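Local coordinates for protein N5-carboxyaminoimidazole ribonucleotide synthetase (Bacillus anthracis, PDB 3QFF) that probably uses ATP and bicarbonate to carboxylate aminoimidazole ribonucleotide at N5, a step of purine biosynthesis, and is captured with ADP bound, at residues I120-P126 / Y244-L248; A128-Q134 / E184-K189; E226-R232 / I365-L369; V316-L322 / K354-I360. One frame throughout, in Å; residues are numbered along the deposited sequence.

Contact 1 (I120-P126 / Y244-L248); sequences IEKAGLP and YAKVL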
loop_
_atom_site.group_PDB
_atom_site.type_symbol
_atom_site.label_atom_id
_atom_site.label_comp_id
_atom_site.label_asym_id
_atom_site.label_seq_id
_atom_site.Cartn_x
_atom_site.Cartn_y
_atom_site.Cartn_z
ATOM N N ILE A 120 -22.616 25.168 -1.651
ATOM C CA ILE A 120 -23.365 23.979 -1.193
ATOM C C ILE A 120 -24.879 24.181 -1.372
ATOM O O ILE A 120 -25.561 23.338 -1.940
ATOM C CB ILE A 120 -23.021 23.606 0.278
ATOM C CG1 ILE A 120 -21.568 23.114 0.378
ATOM C CG2 ILE A 120 -23.973 22.530 0.812
ATOM C CD1 ILE A 120 -21.027 23.029 1.822
ATOM N N GLU A 121 -25.390 25.310 -0.890
ATOM C CA GLU A 121 -26.815 25.616 -1.007
ATOM C C GLU A 121 -27.262 25.727 -2.457
ATOM O O GLU A 121 -28.333 25.264 -2.811
ATOM C CB GLU A 121 -27.126 26.906 -0.279
ATOM C CG GLU A 121 -26.976 26.780 1.210
ATOM C CD GLU A 121 -27.686 27.887 1.941
ATOM O OE1 GLU A 121 -27.388 29.056 1.642
ATOM O OE2 GLU A 121 -28.539 27.579 2.805
ATOM N N LYS A 122 -26.428 26.341 -3.295
ATOM C CA LYS A 122 -26.727 26.452 -4.727
ATOM C C LYS A 122 -26.725 25.089 -5.408
ATOM O O LYS A 122 -27.394 24.903 -6.414
ATOM C CB LYS A 122 -25.763 27.422 -5.414
ATOM C CG LYS A 122 -26.025 28.876 -5.009
ATOM C CD LYS A 122 -24.991 29.853 -5.585
ATOM C CE LYS A 122 -25.183 31.251 -4.988
ATOM N NZ LYS A 122 -24.251 32.257 -5.585
ATOM N N ALA A 123 -25.989 24.135 -4.844
ATOM C CA ALA A 123 -26.016 22.753 -5.315
ATOM C C ALA A 123 -27.244 21.984 -4.808
ATOM O O ALA A 123 -27.426 20.823 -5.162
ATOM C CB ALA A 123 -24.724 22.023 -4.912
ATOM N N GLY A 124 -28.064 22.628 -3.972
ATOM C CA GLY A 124 -29.322 22.042 -3.484
ATOM C C GLY A 124 -29.229 21.262 -2.169
ATOM O O GLY A 124 -30.114 20.465 -1.860
ATOM N N LEU A 125 -28.166 21.495 -1.390
ATOM C CA LEU A 125 -27.917 20.715 -0.172
ATOM C C LEU A 125 -28.008 21.555 1.107
ATOM O O LEU A 125 -27.733 22.759 1.081
ATOM C CB LEU A 125 -26.568 19.995 -0.274
ATOM C CG LEU A 125 -26.577 19.008 -1.454
ATOM C CD1 LEU A 125 -25.183 18.647 -1.854
ATOM C CD2 LEU A 125 -27.397 17.765 -1.145
ATOM N N PRO A 126 -28.402 20.924 2.229
ATOM C CA PRO A 126 -28.626 21.686 3.471
ATOM C C PRO A 126 -27.354 22.036 4.256
ATOM O O PRO A 126 -26.423 21.231 4.350
ATOM C CB PRO A 126 -29.523 20.760 4.303
ATOM C CG PRO A 126 -29.251 19.386 3.781
ATOM C CD PRO A 126 -28.864 19.519 2.341
ATOM N N TYR A 244 -25.915 12.798 -0.692
ATOM C CA TYR A 244 -25.521 14.218 -0.623
ATOM C C TYR A 244 -24.149 14.432 -1.253
ATOM O O TYR A 244 -23.948 15.377 -2.042
ATOM C CB TYR A 244 -25.514 14.699 0.834
ATOM C CG TYR A 244 -26.878 14.998 1.436
ATOM C CD1 TYR A 244 -26.980 15.724 2.632
ATOM C CD2 TYR A 244 -28.058 14.580 0.818
ATOM C CE1 TYR A 244 -28.218 16.010 3.196
ATOM C CE2 TYR A 244 -29.315 14.879 1.376
ATOM C CZ TYR A 244 -29.376 15.597 2.567
ATOM O OH TYR A 244 -30.606 15.891 3.132
ATOM N N ALA A 245 -23.214 13.539 -0.918
ATOM C CA ALA A 245 -21.855 13.591 -1.462
ATOM C C ALA A 245 -21.831 13.452 -2.984
ATOM O O ALA A 245 -21.130 14.199 -3.665
ATOM C CB ALA A 245 -20.968 12.518 -0.804
ATOM N N LYS A 246 -22.600 12.502 -3.511
ATOM C CA LYS A 246 -22.706 12.302 -4.962
ATOM C C LYS A 246 -23.260 13.526 -5.682
ATOM O O LYS A 246 -22.741 13.913 -6.733
ATOM C CB LYS A 246 -23.523 11.046 -5.298
ATOM C CG LYS A 246 -22.914 9.772 -4.708
ATOM C CD LYS A 246 -23.202 8.506 -5.521
ATOM C CE LYS A 246 -24.427 7.765 -5.053
ATOM N NZ LYS A 246 -24.345 6.308 -5.440
ATOM N N VAL A 247 -24.298 14.146 -5.123
ATOM C CA VAL A 247 -24.843 15.375 -5.719
ATOM C C VAL A 247 -23.799 16.489 -5.724
ATOM O O VAL A 247 -23.614 17.170 -6.739
ATOM C CB VAL A 247 -26.182 15.824 -5.057
ATOM C CG1 VAL A 247 -26.566 17.234 -5.488
ATOM C CG2 VAL A 247 -27.283 14.861 -5.440
ATOM N N LEU A 248 -23.085 16.649 -4.611
ATOM C CA LEU A 248 -22.008 17.640 -4.544
ATOM C C LEU A 248 -20.950 17.423 -5.613
ATOM O O LEU A 248 -20.571 18.362 -6.320
ATOM C CB LEU A 248 -21.327 17.609 -3.177
ATOM C CG LEU A 248 -21.833 18.542 -2.098
ATOM C CD1 LEU A 248 -20.936 18.384 -0.898
ATOM C CD2 LEU A 248 -21.863 20.017 -2.552
#
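L125 CD2 lies over one face of the Y244 ring, just beyond a Schellman motif that ends helix 113-122 within the ATP-grasp fold. The two side chains run past each other in opposite directions, and L125 CD2 makes a CH-pi contact 4.1 Å from the centroid of the Y244 ring, 24° off the ring normal and offset toward the rim. P126 crosses the same tyrosine at about a right angle, its CG 3.6 Å from Y244 CE1. The Schellman turn passes through G124, whose positive phi (91°) sends L125 toward helix 235-251. With its CG set beside the backbone N (chi1 -62°), L125 reaches the helix with both methyls: CD2 goes to the tyrosine, and CD1 packs on L248 and against the Y244 carbonyl, with V247 CG1 farther off. L248 CD2 spreads the contact back to A123 CB, 4.2 Å away, and to I120 CG1. I272 of strand 270-276 touches both I120 and Y244. The tightest spot is L125 CD1 against L248 CG, at 3.4 Å.

Contact 2 (A128-Q134 / E184-K189); sequences ATYRLVQ and ECILEK. With ADP (adenosine-5'-diphosphate), chain C.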
loop_
_atom_site.group_PDB
_atom_site.type_symbol
_atom_site.label_atom_id
_atom_site.label_comp_id
_atom_site.label_asym_id
_atom_site.label_seq_id
_atom_site.Cartn_x
_atom_site.Cartn_y
_atom_site.Cartn_z
ATOM N N ALA A 128 -26.257 24.502 8.006
ATOM C CA ALA A 128 -26.759 25.287 9.138
ATOM C C ALA A 128 -26.973 26.718 8.667
ATOM O O ALA A 128 -26.221 27.230 7.825
ATOM C CB ALA A 128 -25.777 25.266 10.275
ATOM N N THR A 129 -27.997 27.357 9.215
ATOM C CA THR A 129 -28.331 28.710 8.828
ATOM C C THR A 129 -27.178 29.627 9.263
ATOM O O THR A 129 -26.552 29.415 10.307
ATOM C CB THR A 129 -29.724 29.106 9.359
ATOM O OG1 THR A 129 -29.896 28.573 10.667
ATOM C CG2 THR A 129 -30.813 28.480 8.504
ATOM N N TYR A 130 -26.831 30.579 8.408
ATOM C CA TYR A 130 -25.589 31.325 8.579
ATOM C C TYR A 130 -25.732 32.747 8.057
ATOM O O TYR A 130 -26.589 33.019 7.210
ATOM C CB TYR A 130 -24.431 30.604 7.863
ATOM C CG TYR A 130 -24.601 30.529 6.350
ATOM C CD1 TYR A 130 -25.453 29.594 5.767
ATOM C CD2 TYR A 130 -23.921 31.415 5.502
ATOM C CE1 TYR A 130 -25.623 29.529 4.375
ATOM C CE2 TYR A 130 -24.088 31.356 4.115
ATOM C CZ TYR A 130 -24.938 30.416 3.563
ATOM O OH TYR A 130 -25.113 30.365 2.193
ATOM N N ARG A 131 -24.887 33.641 8.581
ATOM C CA ARG A 131 -24.819 35.037 8.142
ATOM C C ARG A 131 -23.376 35.496 8.009
ATOM O O ARG A 131 -22.536 35.223 8.880
ATOM C CB ARG A 131 -25.518 35.975 9.140
ATOM C CG ARG A 131 -27.003 35.747 9.345
ATOM C CD ARG A 131 -27.838 36.073 8.115
ATOM N NE ARG A 131 -29.263 35.918 8.408
ATOM C CZ ARG A 131 -29.981 34.822 8.177
ATOM N NH1 ARG A 131 -29.430 33.743 7.624
ATOM N NH2 ARG A 131 -31.267 34.816 8.500
ATOM N N LEU A 132 -23.098 36.223 6.930
ATOM C CA LEU A 132 -21.784 36.835 6.744
ATOM C C LEU A 132 -21.605 37.965 7.759
ATOM O O LEU A 132 -22.526 38.755 7.969
ATOM C CB LEU A 132 -21.652 37.386 5.322
ATOM C CG LEU A 132 -20.317 38.012 4.945
ATOM C CD1 LEU A 132 -19.222 36.934 4.870
ATOM C CD2 LEU A 132 -20.443 38.810 3.630
ATOM N N VAL A 133 -20.426 38.028 8.383
ATOM C CA VAL A 133 -20.112 39.091 9.341
ATOM C C VAL A 133 -18.820 39.802 8.934
ATOM O O VAL A 133 -17.711 39.245 9.035
ATOM C CB VAL A 133 -20.035 38.565 10.808
ATOM C CG1 VAL A 133 -19.531 39.658 11.771
ATOM C CG2 VAL A 133 -21.400 38.050 11.257
ATOM N N GLN A 134 -18.980 41.025 8.443
ATOM C CA GLN A 134 -17.848 41.823 7.978
ATOM C C GLN A 134 -17.567 43.016 8.910
ATOM O O GLN A 134 -16.516 43.642 8.826
ATOM C CB GLN A 134 -18.075 42.291 6.528
ATOM C CG GLN A 134 -18.039 41.156 5.501
ATOM C CD GLN A 134 -18.149 41.638 4.046
ATOM O OE1 GLN A 134 -18.982 42.482 3.721
ATOM N NE2 GLN A 134 -17.309 41.080 3.167
ATOM N N GLU A 184 -12.788 38.802 8.738
ATOM C CA GLU A 184 -14.089 38.506 8.169
ATOM C C GLU A 184 -14.542 37.143 8.679
ATOM O O GLU A 184 -13.772 36.173 8.664
ATOM C CB GLU A 184 -14.018 38.482 6.645
ATOM C CG GLU A 184 -15.360 38.168 5.983
ATOM C CD GLU A 184 -15.251 37.979 4.482
ATOM O OE1 GLU A 184 -15.677 38.894 3.739
ATOM O OE2 GLU A 184 -14.740 36.917 4.049
ATOM N N CYS A 185 -15.795 37.092 9.107
ATOM C CA CYS A 185 -16.374 35.921 9.739
ATOM C C CYS A 185 -17.723 35.490 9.166
ATOM O O CYS A 185 -18.342 36.168 8.334
ATOM C CB CYS A 185 -16.520 36.179 11.242
ATOM S SG CYS A 185 -14.937 36.321 12.104
ATOM N N ILE A 186 -18.158 34.329 9.632
ATOM C CA ILE A 186 -19.489 33.840 9.412
ATOM C C ILE A 186 -20.034 33.446 10.788
ATOM O O ILE A 186 -19.297 32.921 11.616
ATOM C CB ILE A 186 -19.463 32.629 8.418
ATOM C CG1 ILE A 186 -20.858 32.242 7.962
ATOM C CG2 ILE A 186 -18.722 31.405 9.001
ATOM C CD1 ILE A 186 -20.836 31.017 7.038
ATOM N N LEU A 187 -21.306 33.726 11.034
ATOM C CA LEU A 187 -21.976 33.201 12.215
ATOM C C LEU A 187 -22.970 32.132 11.790
ATOM O O LEU A 187 -23.792 32.368 10.905
ATOM C CB LEU A 187 -22.699 34.302 12.992
ATOM C CG LEU A 187 -23.278 33.898 14.364
ATOM C CD1 LEU A 187 -22.217 34.013 15.431
ATOM C CD2 LEU A 187 -24.482 34.754 14.738
ATOM N N GLU A 188 -22.888 30.965 12.430
ATOM C CA GLU A 188 -23.768 29.834 12.131
ATOM C C GLU A 188 -24.630 29.457 13.328
ATOM O O GLU A 188 -24.153 29.487 14.467
ATOM C CB GLU A 188 -22.947 28.604 11.766
ATOM C CG GLU A 188 -22.040 28.741 10.558
ATOM C CD GLU A 188 -21.263 27.462 10.292
ATOM O OE1 GLU A 188 -20.283 27.513 9.524
ATOM O OE2 GLU A 188 -21.618 26.406 10.871
ATOM N N LYS A 189 -25.879 29.078 13.065
ATOM C CA LYS A 189 -26.725 28.459 14.087
ATOM C C LYS A 189 -26.073 27.193 14.611
ATOM O O LYS A 189 -25.513 26.409 13.846
ATOM C CB LYS A 189 -28.110 28.117 13.540
ATOM C CG LYS A 189 -29.231 29.001 14.043
ATOM C CD LYS A 189 -30.567 28.565 13.458
ATOM C CE LYS A 189 -31.599 29.689 13.509
ATOM N NZ LYS A 189 -32.455 29.702 12.288
HETATM P PB ADP C . -12.415 23.649 11.460
HETATM O O1B ADP C . -11.423 24.325 12.378
HETATM O O2B ADP C . -12.361 24.176 10.043
HETATM O O3B ADP C . -12.403 22.143 11.573
HETATM P PA ADP C . -15.300 23.430 11.826
HETATM O O1A ADP C . -15.133 22.019 11.301
HETATM O O2A ADP C . -16.226 24.397 11.125
HETATM O O3A ADP C . -13.856 24.146 12.021
HETATM O "O5'" ADP C . -15.834 23.327 13.339
HETATM C "C5'" ADP C . -15.011 22.745 14.347
HETATM C "C4'" ADP C . -15.884 21.979 15.329
HETATM O "O4'" ADP C . -16.839 22.871 15.907
HETATM C "C3'" ADP C . -16.677 20.875 14.646
HETATM O "O3'" ADP C . -16.012 19.614 14.763
HETATM C "C2'" ADP C . -18.015 20.882 15.357
HETATM O "O2'" ADP C . -18.012 19.913 16.409
HETATM C "C1'" ADP C . -18.136 22.269 15.968
HETATM N N9 ADP C . -19.117 23.084 15.198
HETATM C C8 ADP C . -18.830 23.893 14.156
HETATM N N7 ADP C . -19.947 24.495 13.677
HETATM C C5 ADP C . -20.984 24.076 14.422
HETATM C C6 ADP C . -22.448 24.323 14.451
HETATM N N6 ADP C . -23.038 25.164 13.566
HETATM N N1 ADP C . -23.172 23.675 15.398
HETATM C C2 ADP C . -22.605 22.835 16.285
HETATM N N3 ADP C . -21.288 22.567 16.312
HETATM C C4 ADP C . -20.436 23.147 15.426
#
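The Y130 ring is met obliquely by I186, whose CD1 comes within 3.5 Å of Y130 CD2. Y130 CG sits between the backbone N and the carbonyl carbon (chi1 64°), swinging the ring toward helix 113-122, where E121 and N118 bond the hydroxyl. At the far end the Q134 amide and E184 carboxylate lie side by side, their planes 24° apart; Q134 NE2 donates to E184 OE1 at 2.8 Å, in the amide plane, while T155 holds OE2. Between them the antiparallel strands bond through R131-L187 and V133-C185, and K189 N adds a nearly straight bond to T129 O at 2.9 Å. On the other face from Y130 and I186, V133 and L187 pack toward helix 136-146. Just past the last strand bond, ADP N6 donates to K189 O at 2.8 Å and to E188 OE2 at 3.3 Å. E188 OE1 is salt-bridged to K153 and K117. A strand-end carbonyl taking the adenine amino group is consistent with the ATP-grasp nucleotide site.

Contact 3 (E226-R232 / I365-L369); sequences ESIVPAR and IEVAL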
loop_
_atom_site.group_PDB
_atom_site.type_symbol
_atom_site.label_atom_id
_atom_site.label_comp_id
_atom_site.label_asym_id
_atom_site.label_seq_id
_atom_site.Cartn_x
_atom_site.Cartn_y
_atom_site.Cartn_z
ATOM N N GLU A 226 -10.407 10.029 16.213
ATOM C CA GLU A 226 -10.788 8.734 15.650
ATOM C C GLU A 226 -11.768 8.850 14.478
ATOM O O GLU A 226 -12.646 9.725 14.480
ATOM C CB GLU A 226 -11.422 7.849 16.721
ATOM C CG GLU A 226 -10.413 7.257 17.694
ATOM C CD GLU A 226 -11.054 6.518 18.860
ATOM O OE1 GLU A 226 -12.209 6.848 19.234
ATOM O OE2 GLU A 226 -10.389 5.611 19.408
ATOM N N SER A 227 -11.609 7.965 13.490
ATOM C CA SER A 227 -12.636 7.712 12.475
ATOM C C SER A 227 -13.096 6.265 12.582
ATOM O O SER A 227 -12.281 5.334 12.649
ATOM C CB SER A 227 -12.137 7.974 11.056
ATOM O OG SER A 227 -11.679 9.294 10.939
ATOM N N ILE A 228 -14.403 6.083 12.582
ATOM C CA ILE A 228 -14.984 4.775 12.817
ATOM C C ILE A 228 -15.811 4.388 11.609
ATOM O O ILE A 228 -16.685 5.143 11.195
ATOM C CB ILE A 228 -15.905 4.804 14.042
ATOM C CG1 ILE A 228 -15.163 5.313 15.288
ATOM C CG2 ILE A 228 -16.533 3.435 14.258
ATOM C CD1 ILE A 228 -16.131 5.795 16.437
ATOM N N VAL A 229 -15.546 3.206 11.059
ATOM C CA VAL A 229 -16.195 2.764 9.841
ATOM C C VAL A 229 -16.552 1.281 9.978
ATOM O O VAL A 229 -15.671 0.457 10.232
ATOM C CB VAL A 229 -15.274 2.969 8.612
ATOM C CG1 VAL A 229 -16.077 2.925 7.317
ATOM C CG2 VAL A 229 -14.506 4.289 8.722
ATOM N N PRO A 230 -17.837 0.922 9.790
ATOM C CA PRO A 230 -18.981 1.763 9.399
ATOM C C PRO A 230 -19.370 2.750 10.495
ATOM O O PRO A 230 -19.254 2.439 11.684
ATOM C CB PRO A 230 -20.111 0.742 9.170
ATOM C CG PRO A 230 -19.414 -0.606 9.062
ATOM C CD PRO A 230 -18.233 -0.485 9.965
ATOM N N ALA A 231 -19.769 3.954 10.100
ATOM C CA ALA A 231 -20.291 4.933 11.063
ATOM C C ALA A 231 -21.457 4.293 11.817
ATOM O O ALA A 231 -22.239 3.550 11.234
ATOM C CB ALA A 231 -20.746 6.211 10.343
ATOM N N ARG A 232 -21.563 4.565 13.112
ATOM C CA ARG A 232 -22.612 3.964 13.925
ATOM C C ARG A 232 -23.922 4.759 13.791
ATOM O O ARG A 232 -24.353 5.458 14.716
ATOM C CB ARG A 232 -22.152 3.814 15.384
ATOM C CG ARG A 232 -20.916 2.893 15.531
ATOM C CD ARG A 232 -20.325 2.884 16.940
ATOM N NE ARG A 232 -19.743 4.172 17.306
ATOM C CZ ARG A 232 -19.274 4.482 18.516
ATOM N NH1 ARG A 232 -18.769 5.688 18.729
ATOM N NH2 ARG A 232 -19.301 3.595 19.517
ATOM N N ILE A 365 -16.581 -3.454 15.716
ATOM C CA ILE A 365 -16.097 -2.083 15.918
ATOM C C ILE A 365 -15.816 -1.727 17.385
ATOM O O ILE A 365 -14.840 -1.023 17.687
ATOM C CB ILE A 365 -17.037 -1.042 15.257
ATOM C CG1 ILE A 365 -16.697 -0.893 13.773
ATOM C CG2 ILE A 365 -16.931 0.325 15.942
ATOM C CD1 ILE A 365 -15.328 -0.261 13.502
ATOM N N GLU A 366 -16.657 -2.221 18.294
ATOM C CA GLU A 366 -16.478 -1.928 19.720
ATOM C C GLU A 366 -15.193 -2.549 20.283
ATOM O O GLU A 366 -14.589 -2.008 21.199
ATOM C CB GLU A 366 -17.706 -2.350 20.543
ATOM C CG GLU A 366 -19.039 -1.693 20.117
ATOM C CD GLU A 366 -19.076 -0.166 20.270
ATOM O OE1 GLU A 366 -18.474 0.378 21.232
ATOM O OE2 GLU A 366 -19.732 0.499 19.420
ATOM N N VAL A 367 -14.767 -3.669 19.706
ATOM C CA VAL A 367 -13.531 -4.325 20.126
ATOM C C VAL A 367 -12.332 -3.471 19.705
ATOM O O VAL A 367 -11.394 -3.279 20.483
ATOM C CB VAL A 367 -13.452 -5.760 19.560
ATOM C CG1 VAL A 367 -12.104 -6.407 19.870
ATOM C CG2 VAL A 367 -14.594 -6.618 20.134
ATOM N N ALA A 368 -12.391 -2.927 18.486
ATOM C CA ALA A 368 -11.368 -2.001 17.998
ATOM C C ALA A 368 -11.289 -0.745 18.857
ATOM O O ALA A 368 -10.192 -0.274 19.189
ATOM C CB ALA A 368 -11.621 -1.643 16.528
ATOM N N LEU A 369 -12.450 -0.201 19.222
ATOM C CA LEU A 369 -12.482 0.959 20.120
ATOM C C LEU A 369 -11.820 0.648 21.457
ATOM O O LEU A 369 -11.034 1.446 21.970
ATOM C CB LEU A 369 -13.910 1.476 20.321
ATOM C CG LEU A 369 -14.497 2.259 19.139
ATOM C CD1 LEU A 369 -15.966 2.580 19.387
ATOM C CD2 LEU A 369 -13.703 3.524 18.873
HETATM O O HOH W 1 -11.233 4.240 21.538
#
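I365 and L369, one turn apart on helix 365-374, press against strand 223-229 and the loop after it, the close part of the contact. I365 CG2 lies 3.6 Å from I228 CG2, and I365 CD1 comes 3.4 Å from V229 O. The L369 side chain crosses I228 at about a right angle, CD2 4.1 Å from I228 CD1, and CD2 also touches the E226 carboxylate. At this buried end a water donates to both E226 OE2 and L369 O, tying strand to helix. The more open side is polar. R232, bent at chi3 (-67°), brings its guanidinium to L369 and E366, with L369 CD1 over one face, 3.5 Å from R232 NH2. At the edge, R232 NH2 forms a salt bridge of 3.1 Å with the syn lone pair of E366 OE2, 12° out of the guanidinium plane, while E216 takes NH1. Helix segment 365-369 runs roughly antiparallel to strand segment 226-229 (162°) and packs over the sheet, where L369 and A368 also touch V317 of the adjoining strand 316-322.

Contact 4 (V316-L322 / K354-I360); sequences VVMVNIL and KMGHVNI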
loop_
_atom_site.group_PDB
_atom_site.type_symbol
_atom_site.label_atom_id
_atom_site.label_comp_id
_atom_site.label_asym_id
_atom_site.label_seq_id
_atom_site.Cartn_x
_atom_site.Cartn_y
_atom_site.Cartn_z
ATOM N N VAL A 316 -13.110 -0.831 10.851
ATOM C CA VAL A 316 -11.857 -0.181 11.197
ATOM C C VAL A 316 -12.071 1.021 12.111
ATOM O O VAL A 316 -13.078 1.743 12.008
ATOM C CB VAL A 316 -11.055 0.227 9.896
ATOM C CG1 VAL A 316 -11.927 1.081 8.955
ATOM C CG2 VAL A 316 -9.719 0.960 10.231
ATOM N N VAL A 317 -11.132 1.223 13.025
ATOM C CA VAL A 317 -11.023 2.489 13.747
ATOM C C VAL A 317 -9.663 3.057 13.436
ATOM O O VAL A 317 -8.631 2.449 13.770
ATOM C CB VAL A 317 -11.188 2.317 15.294
ATOM C CG1 VAL A 317 -10.899 3.618 16.035
ATOM C CG2 VAL A 317 -12.599 1.837 15.609
ATOM N N MET A 318 -9.653 4.218 12.785
ATOM C CA MET A 318 -8.421 4.948 12.601
ATOM C C MET A 318 -8.204 5.817 13.828
ATOM O O MET A 318 -9.148 6.481 14.287
ATOM C CB MET A 318 -8.471 5.837 11.358
ATOM C CG MET A 318 -7.117 6.507 11.110
ATOM S SD MET A 318 -7.176 8.221 10.624
ATOM C CE MET A 318 -7.835 9.031 12.094
ATOM N N VAL A 319 -6.993 5.781 14.384
ATOM C CA VAL A 319 -6.636 6.700 15.466
ATOM C C VAL A 319 -5.459 7.564 15.060
ATOM O O VAL A 319 -4.441 7.057 14.591
ATOM C CB VAL A 319 -6.286 5.972 16.790
ATOM C CG1 VAL A 319 -6.391 6.964 17.965
ATOM C CG2 VAL A 319 -7.215 4.822 17.027
ATOM N N ASN A 320 -5.588 8.876 15.233
ATOM C CA ASN A 320 -4.483 9.780 14.942
ATOM C C ASN A 320 -3.348 9.698 15.957
ATOM O O ASN A 320 -3.605 9.567 17.155
ATOM C CB ASN A 320 -4.971 11.242 14.876
ATOM C CG ASN A 320 -5.199 11.727 13.455
ATOM O OD1 ASN A 320 -4.872 11.050 12.477
ATOM N ND2 ASN A 320 -5.749 12.928 13.338
ATOM N N ILE A 321 -2.113 9.797 15.452
ATOM C CA ILE A 321 -0.899 9.872 16.270
ATOM C C ILE A 321 -0.301 11.277 16.183
ATOM O O ILE A 321 0.327 11.657 15.195
ATOM C CB ILE A 321 0.147 8.782 15.891
ATOM C CG1 ILE A 321 -0.491 7.391 15.978
ATOM C CG2 ILE A 321 1.428 8.874 16.777
ATOM C CD1 ILE A 321 0.234 6.331 15.167
ATOM N N LEU A 322 -0.518 12.048 17.243
ATOM C CA LEU A 322 0.040 13.401 17.343
ATOM C C LEU A 322 1.426 13.336 17.976
ATOM O O LEU A 322 1.839 12.279 18.448
ATOM C CB LEU A 322 -0.899 14.315 18.148
ATOM C CG LEU A 322 -2.397 14.314 17.758
ATOM C CD1 LEU A 322 -3.179 15.341 18.612
ATOM C CD2 LEU A 322 -2.569 14.620 16.277
ATOM N N LYS A 354 0.596 16.156 13.448
ATOM C CA LYS A 354 0.183 14.815 13.069
ATOM C C LYS A 354 1.411 14.048 12.614
ATOM O O LYS A 354 2.030 14.409 11.617
ATOM C CB LYS A 354 -0.891 14.885 11.966
ATOM C CG LYS A 354 -2.254 15.367 12.485
ATOM C CD LYS A 354 -3.211 15.714 11.348
ATOM C CE LYS A 354 -4.497 16.382 11.904
ATOM N NZ LYS A 354 -5.434 16.711 10.791
ATOM N N MET A 355 1.777 13.009 13.366
ATOM C CA MET A 355 3.017 12.244 13.116
ATOM C C MET A 355 2.734 10.935 12.381
ATOM O O MET A 355 3.617 10.391 11.728
ATOM C CB MET A 355 3.752 11.931 14.437
ATOM C CG MET A 355 4.018 13.180 15.321
ATOM S SD MET A 355 5.035 14.432 14.527
ATOM C CE MET A 355 6.616 13.576 14.429
ATOM N N GLY A 356 1.511 10.432 12.530
ATOM C CA GLY A 356 1.069 9.217 11.865
ATOM C C GLY A 356 -0.379 8.919 12.175
ATOM O O GLY A 356 -1.124 9.790 12.679
ATOM N N HIS A 357 -0.780 7.688 11.871
ATOM C CA HIS A 357 -2.069 7.145 12.295
ATOM C C HIS A 357 -1.969 5.624 12.416
ATOM O O HIS A 357 -1.076 4.997 11.828
ATOM C CB HIS A 357 -3.199 7.551 11.325
ATOM C CG HIS A 357 -3.056 6.974 9.948
ATOM N ND1 HIS A 357 -2.350 7.608 8.948
ATOM C CD2 HIS A 357 -3.556 5.842 9.399
ATOM C CE1 HIS A 357 -2.407 6.881 7.846
ATOM N NE2 HIS A 357 -3.131 5.804 8.092
ATOM N N VAL A 358 -2.876 5.033 13.179
ATOM C CA VAL A 358 -2.969 3.589 13.225
ATOM C C VAL A 358 -4.394 3.175 12.866
ATOM O O VAL A 358 -5.364 3.741 13.386
ATOM C CB VAL A 358 -2.487 3.008 14.600
ATOM C CG1 VAL A 358 -3.296 3.578 15.757
ATOM C CG2 VAL A 358 -2.531 1.477 14.608
ATOM N N ASN A 359 -4.506 2.212 11.946
ATOM C CA ASN A 359 -5.775 1.614 11.584
ATOM C C ASN A 359 -5.973 0.298 12.317
ATOM O O ASN A 359 -5.234 -0.678 12.086
ATOM C CB ASN A 359 -5.839 1.397 10.068
ATOM C CG ASN A 359 -6.045 2.695 9.312
ATOM O OD1 ASN A 359 -6.666 3.633 9.831
ATOM N ND2 ASN A 359 -5.523 2.768 8.099
ATOM N N ILE A 360 -6.962 0.279 13.203
ATOM C CA ILE A 360 -7.256 -0.897 13.995
ATOM C C ILE A 360 -8.408 -1.642 13.343
ATOM O O ILE A 360 -9.558 -1.183 13.381
ATOM C CB ILE A 360 -7.642 -0.526 15.452
ATOM C CG1 ILE A 360 -6.589 0.382 16.086
ATOM C CG2 ILE A 360 -7.856 -1.798 16.299
ATOM C CD1 ILE A 360 -7.049 1.015 17.417
#
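V317 pairs with I360 and V319 with V358, each through two backbone bonds; V319 N meets V358 O at 2.8 Å. At I321 the ladder changes: I321 N still donates to G356 O, but I321 O accepts from M355 N at 2.7 Å and from G356 N at 3.2 Å. Both residues face I321, a classic beta bulge in the antiparallel sheet, joining strands 316-322 and 354-361 of the C-terminal region. Apolar contacts fill one face. V319 CG2 rests 3.8 Å from I360 CD1, and I321 CD1 reaches across to V358, with helix 365-374 over V317 and I360. The opposite face is more polar. M318 crosses H357 at about a right angle, its SD obliquely placed 4.9 Å from the ring centroid, while Y344 bonds H357 ND1 and H342 and H284 stack on the ring. With CG beside the backbone N (chi1 -74°) and the amide turned by chi2 (-30°), N359 OD1 lies against M318 CG at 3.2 Å; that buried oxygen has no polar partner, whereas D288 and H284 take ND2.

In the fold
Contacts 1 and 2 belong together: helix 113-122 is followed, after a loop, by strand 130-133, and E121 OE1 bonds Y130 OH at 2.7 Å, though the centres are 19 Å apart. Contact 2 bonds the adenine amino group of ADP directly; in contact 1 the side chain of I120 is about 11 Å from the nucleotide. Contacts 3 and 4, centres 12 Å apart, share one sheet, since strands 223-229 and 316-322 are neighbours and S227 O meets M318 N at 2.9 Å. Strand 354-361 is followed by helix 365-374. This second pair lies apart from the first, with contacts 2 and 4 on opposite sides of the chain's centre, yet the side chain of K354 is about 9 Å from ADP.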